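Local structure of Oxidored_FMN domain-containing protein ([Pseudomonas] geniculata N1, 6L6J) at residues L503-L507 / I590-S594; V583-I587 / V597-L601. The protein is an amine oxidase that acts on 6-hydroxypseudooxynicotine and carries FMN, a [4Fe-4S] cluster and bound ADP. All blocks are in the same frame, centred on the assembly; numbering follows the deposited sequence.

Contact 1: residues L503-L507 / I590-S594; sequences LPHVL and IGPSS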
loop_
_atom_site.group_PDB
_atom_site.type_symbol
_atom_site.label_atom_id
_atom_site.label_comp_id
_atom_site.label_asym_id
_atom_site.label_seq_id
_atom_site.Cartn_x
_atom_site.Cartn_y
_atom_site.Cartn_z
ATOM N N LEU A 503 33.636 -1.451 -19.522
ATOM C CA LEU A 503 34.797 -1.138 -18.643
ATOM C C LEU A 503 34.589 -1.798 -17.274
ATOM O O LEU A 503 33.479 -1.817 -16.741
ATOM C CB LEU A 503 34.979 0.378 -18.546
ATOM C CG LEU A 503 35.259 1.086 -19.876
ATOM C CD1 LEU A 503 35.023 2.586 -19.747
ATOM C CD2 LEU A 503 36.668 0.803 -20.369
ATOM N N PRO A 504 35.653 -2.384 -16.667
ATOM C CA PRO A 504 35.504 -3.209 -15.462
ATOM C C PRO A 504 35.039 -2.455 -14.202
ATOM O O PRO A 504 34.573 -3.102 -13.288
ATOM C CB PRO A 504 36.925 -3.760 -15.234
ATOM C CG PRO A 504 37.824 -2.711 -15.875
ATOM C CD PRO A 504 37.059 -2.285 -17.105
ATOM N N HIS A 505 35.169 -1.124 -14.174
ATOM C CA HIS A 505 34.682 -0.300 -13.033
ATOM C C HIS A 505 33.144 -0.161 -13.094
ATOM O O HIS A 505 32.551 0.327 -12.086
ATOM C CB HIS A 505 35.444 1.038 -12.965
ATOM C CG HIS A 505 34.988 2.063 -13.948
ATOM N ND1 HIS A 505 35.092 1.869 -15.312
ATOM C CD2 HIS A 505 34.420 3.280 -13.770
ATOM C CE1 HIS A 505 34.599 2.925 -15.930
ATOM N NE2 HIS A 505 34.169 3.801 -15.007
ATOM N N VAL A 506 32.517 -0.557 -14.219
ATOM C CA VAL A 506 31.034 -0.483 -14.429
ATOM C C VAL A 506 30.367 -1.736 -13.838
ATOM O O VAL A 506 30.815 -2.862 -14.135
ATOM C CB VAL A 506 30.668 -0.291 -15.909
ATOM C CG1 VAL A 506 29.160 -0.164 -16.102
ATOM C CG2 VAL A 506 31.373 0.912 -16.512
ATOM N N LEU A 507 29.322 -1.536 -13.034
ATOM C CA LEU A 507 28.601 -2.613 -12.308
ATOM C C LEU A 507 27.097 -2.536 -12.605
ATOM O O LEU A 507 26.624 -1.551 -13.210
ATOM C CB LEU A 507 28.849 -2.441 -10.808
ATOM C CG LEU A 507 30.304 -2.233 -10.381
ATOM C CD1 LEU A 507 30.383 -1.775 -8.933
ATOM C CD2 LEU A 507 31.122 -3.499 -10.589
ATOM N N ILE A 590 30.637 6.449 -20.885
ATOM C CA ILE A 590 31.369 6.134 -19.625
ATOM C C ILE A 590 32.855 5.998 -19.950
ATOM O O ILE A 590 33.181 5.053 -20.670
ATOM C CB ILE A 590 30.817 4.863 -18.947
ATOM C CG1 ILE A 590 29.338 5.014 -18.574
ATOM C CG2 ILE A 590 31.658 4.510 -17.732
ATOM C CD1 ILE A 590 28.660 3.717 -18.165
ATOM N N GLY A 591 33.698 6.884 -19.405
ATOM C CA GLY A 591 35.174 6.784 -19.458
ATOM C C GLY A 591 35.775 6.089 -18.233
ATOM O O GLY A 591 35.074 5.745 -17.277
ATOM N N PRO A 592 37.114 5.889 -18.208
ATOM C CA PRO A 592 37.787 5.136 -17.140
ATOM C C PRO A 592 37.565 5.656 -15.710
ATOM O O PRO A 592 37.681 4.873 -14.780
ATOM C CB PRO A 592 39.289 5.294 -17.453
ATOM C CG PRO A 592 39.353 5.627 -18.921
ATOM C CD PRO A 592 38.062 6.372 -19.228
ATOM N N SER A 593 37.321 6.957 -15.563
ATOM C CA SER A 593 37.225 7.635 -14.244
ATOM C C SER A 593 36.250 8.824 -14.291
ATOM O O SER A 593 36.283 9.669 -13.374
ATOM C CB SER A 593 38.600 8.079 -13.805
ATOM O OG SER A 593 38.999 9.251 -14.514
ATOM N N SER A 594 35.412 8.909 -15.323
ATOM C CA SER A 594 34.316 9.913 -15.411
ATOM C C SER A 594 33.243 9.430 -16.387
ATOM O O SER A 594 33.531 8.559 -17.224
ATOM C CB SER A 594 34.851 11.273 -15.788
ATOM O OG SER A 594 35.391 11.268 -17.102
HETATM O O HOH W 1 33.419 6.249 -14.970
#

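Contact 2: residues V583-I587 / V597-L601; sequences VGTAI and VSRLL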
loop_
_atom_site.group_PDB
_atom_site.type_symbol
_atom_site.label_atom_id
_atom_site.label_comp_id
_atom_site.label_asym_id
_atom_site.label_seq_id
_atom_site.Cartn_x
_atom_site.Cartn_y
_atom_site.Cartn_z
ATOM N N VAL A 583 18.894 14.999 -11.772
ATOM C CA VAL A 583 17.639 14.646 -12.500
ATOM C C VAL A 583 17.640 15.204 -13.929
ATOM O O VAL A 583 18.577 15.928 -14.312
ATOM C CB VAL A 583 16.419 15.121 -11.707
ATOM C CG1 VAL A 583 16.344 14.349 -10.383
ATOM C CG2 VAL A 583 16.408 16.636 -11.499
ATOM N N GLY A 584 16.616 14.816 -14.704
ATOM C CA GLY A 584 16.477 15.131 -16.142
ATOM C C GLY A 584 17.804 15.046 -16.881
ATOM O O GLY A 584 18.037 15.916 -17.751
ATOM N N THR A 585 18.613 14.031 -16.570
ATOM C CA THR A 585 19.998 13.866 -17.065
ATOM C C THR A 585 20.207 12.422 -17.523
ATOM O O THR A 585 19.895 11.492 -16.756
ATOM C CB THR A 585 21.048 14.254 -16.005
ATOM O OG1 THR A 585 20.947 15.641 -15.696
ATOM C CG2 THR A 585 22.469 14.037 -16.459
ATOM N N ALA A 586 20.752 12.254 -18.731
ATOM C CA ALA A 586 21.120 10.943 -19.313
ATOM C C ALA A 586 22.647 10.831 -19.412
ATOM O O ALA A 586 23.343 11.876 -19.523
ATOM C CB ALA A 586 20.467 10.784 -20.661
ATOM N N ILE A 587 23.139 9.593 -19.416
ATOM C CA ILE A 587 24.563 9.256 -19.663
ATOM C C ILE A 587 24.785 9.101 -21.172
ATOM O O ILE A 587 24.141 8.217 -21.782
ATOM C CB ILE A 587 24.930 7.989 -18.879
ATOM C CG1 ILE A 587 24.944 8.284 -17.379
ATOM C CG2 ILE A 587 26.256 7.424 -19.359
ATOM C CD1 ILE A 587 25.342 7.107 -16.523
ATOM N N VAL A 597 27.639 13.254 -19.437
ATOM C CA VAL A 597 26.161 13.298 -19.290
ATOM C C VAL A 597 25.610 14.457 -20.128
ATOM O O VAL A 597 26.356 15.361 -20.481
ATOM C CB VAL A 597 25.738 13.404 -17.812
ATOM C CG1 VAL A 597 26.356 12.310 -16.962
ATOM C CG2 VAL A 597 26.034 14.769 -17.227
ATOM N N SER A 598 24.322 14.403 -20.416
ATOM C CA SER A 598 23.551 15.405 -21.184
ATOM C C SER A 598 22.265 15.702 -20.405
ATOM O O SER A 598 21.633 14.727 -19.960
ATOM C CB SER A 598 23.261 14.869 -22.563
ATOM O OG SER A 598 22.489 15.791 -23.298
ATOM N N ARG A 599 21.914 16.980 -20.224
ATOM C CA ARG A 599 20.580 17.378 -19.706
ATOM C C ARG A 599 19.546 17.239 -20.830
ATOM O O ARG A 599 19.809 17.742 -21.924
ATOM C CB ARG A 599 20.617 18.801 -19.151
ATOM C CG ARG A 599 19.590 19.047 -18.052
ATOM C CD ARG A 599 19.910 20.312 -17.298
ATOM N NE ARG A 599 19.954 21.433 -18.216
ATOM C CZ ARG A 599 20.277 22.676 -17.881
ATOM N NH1 ARG A 599 20.608 22.993 -16.638
ATOM N NH2 ARG A 599 20.273 23.611 -18.812
ATOM N N LEU A 600 18.421 16.564 -20.565
ATOM C CA LEU A 600 17.390 16.251 -21.595
ATOM C C LEU A 600 16.720 17.537 -22.112
ATOM O O LEU A 600 16.505 17.617 -23.314
ATOM C CB LEU A 600 16.392 15.229 -21.039
ATOM C CG LEU A 600 16.997 13.856 -20.734
ATOM C CD1 LEU A 600 15.938 12.872 -20.241
ATOM C CD2 LEU A 600 17.706 13.275 -21.953
ATOM N N LEU A 601 16.425 18.523 -21.279
ATOM C CA LEU A 601 15.643 19.699 -21.734
ATOM C C LEU A 601 16.371 20.394 -22.885
ATOM O O LEU A 601 15.680 20.851 -23.810
ATOM C CB LEU A 601 15.426 20.678 -20.574
ATOM C CG LEU A 601 14.401 20.266 -19.519
ATOM C CD1 LEU A 601 14.417 21.233 -18.335
ATOM C CD2 LEU A 601 12.999 20.169 -20.113
#

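Contact 1: residues L503-L507 / I590-S594
H505 lays its imidazole against the backbone of G591 and P592 and against the side chain of I590. The carbonyl of P592 sits over one face of the ring, with O of P592 3.7 Å from H505 NE2. Atom NE2 of H505 also lies 3.8 Å from CG2 of I590. A water lies 2.6 Å from H505 NE2 and 2.9 Å from G591 O and bridges the two segments. The same I590 methyl, CG2, meets CG2 of V506 at 3.8 Å, so I590 packs against both V506 and the ring. L503 reaches the backbone beside it, with CD1 of L503 3.2 Å from I590 O. A type I turn from L503 to V506, closed by V506 N to L503 O at 3.0 Å, lets L503, H505 and V506 all face the same partner. Opposite, G591 N donates to S594 O at 2.8 Å and holds the tight loop between strands 585-590 and 594-599. I590 and H505 also touch V613 of strand 612-621, beside which strand 506-507 runs. The contact thus sets the tip of a beta hairpin of the OYE-like second alpha/beta domain against the turn leading into strand 506-507 of the mixed sheet.

Contact 2: residues V583-I587 / V597-L601
V597 and A586 lose the most surface here, with G584 close behind. A586 is the hydrogen-bonded partner of S598: A586 N donates to S598 O and S598 N donates to A586 O, both at 2.9 Å. CB of A586 packs 3.9 Å from CD2 of L600. V597 lies on the other face of the sheet, with T585, I587 and R599. CB of V597 is 3.6 Å from CG2 of T585, and CG1 of V597 is 4.3 Å from CG1 of I587. The flanking pairs T585 with R599 and I587 with V597 are non-hydrogen-bonded, with CA atoms 4.4 Å apart. This is the open end of an antiparallel beta hairpin, strands 585-590 and 594-599, which strand 605-609 extends to a three-stranded sheet. G584 adds one more bond beyond the strand ends: L600 N donates to G584 O at 2.9 Å, nearly straight at 172°. G584 has positive phi, a backbone shape that glycine adopts easily, and the chain turns there from strand 580-582 into the hairpin. T585 OG1 donates to V583 O at 2.8 Å across this bend. R599 runs past T585, and its guanidinium forms a salt bridge with D602. L600 and A586 both touch T553.

How the contacts relate
From the N terminus, the chain first passes 503-507, whose strand 506-507 pairs in parallel with strand 612-621. It then builds strands 522-527, 547-552 and 580-582 of the mixed sheet, with helices along the way. At 583-587 the chain passes from strand 580-582 into the hairpin. Residues 590-594 form the tip and close contact 1, a loop of 82 intervening residues. The return strand brings in 597-601 and closes contact 2 after only nine. The segments alternate, so the contacts cross rather than nest. Their centres are about 18 Å apart. Contact 2 holds the hairpin together at its open end, while contact 1 sets its tip beside the mixed sheet.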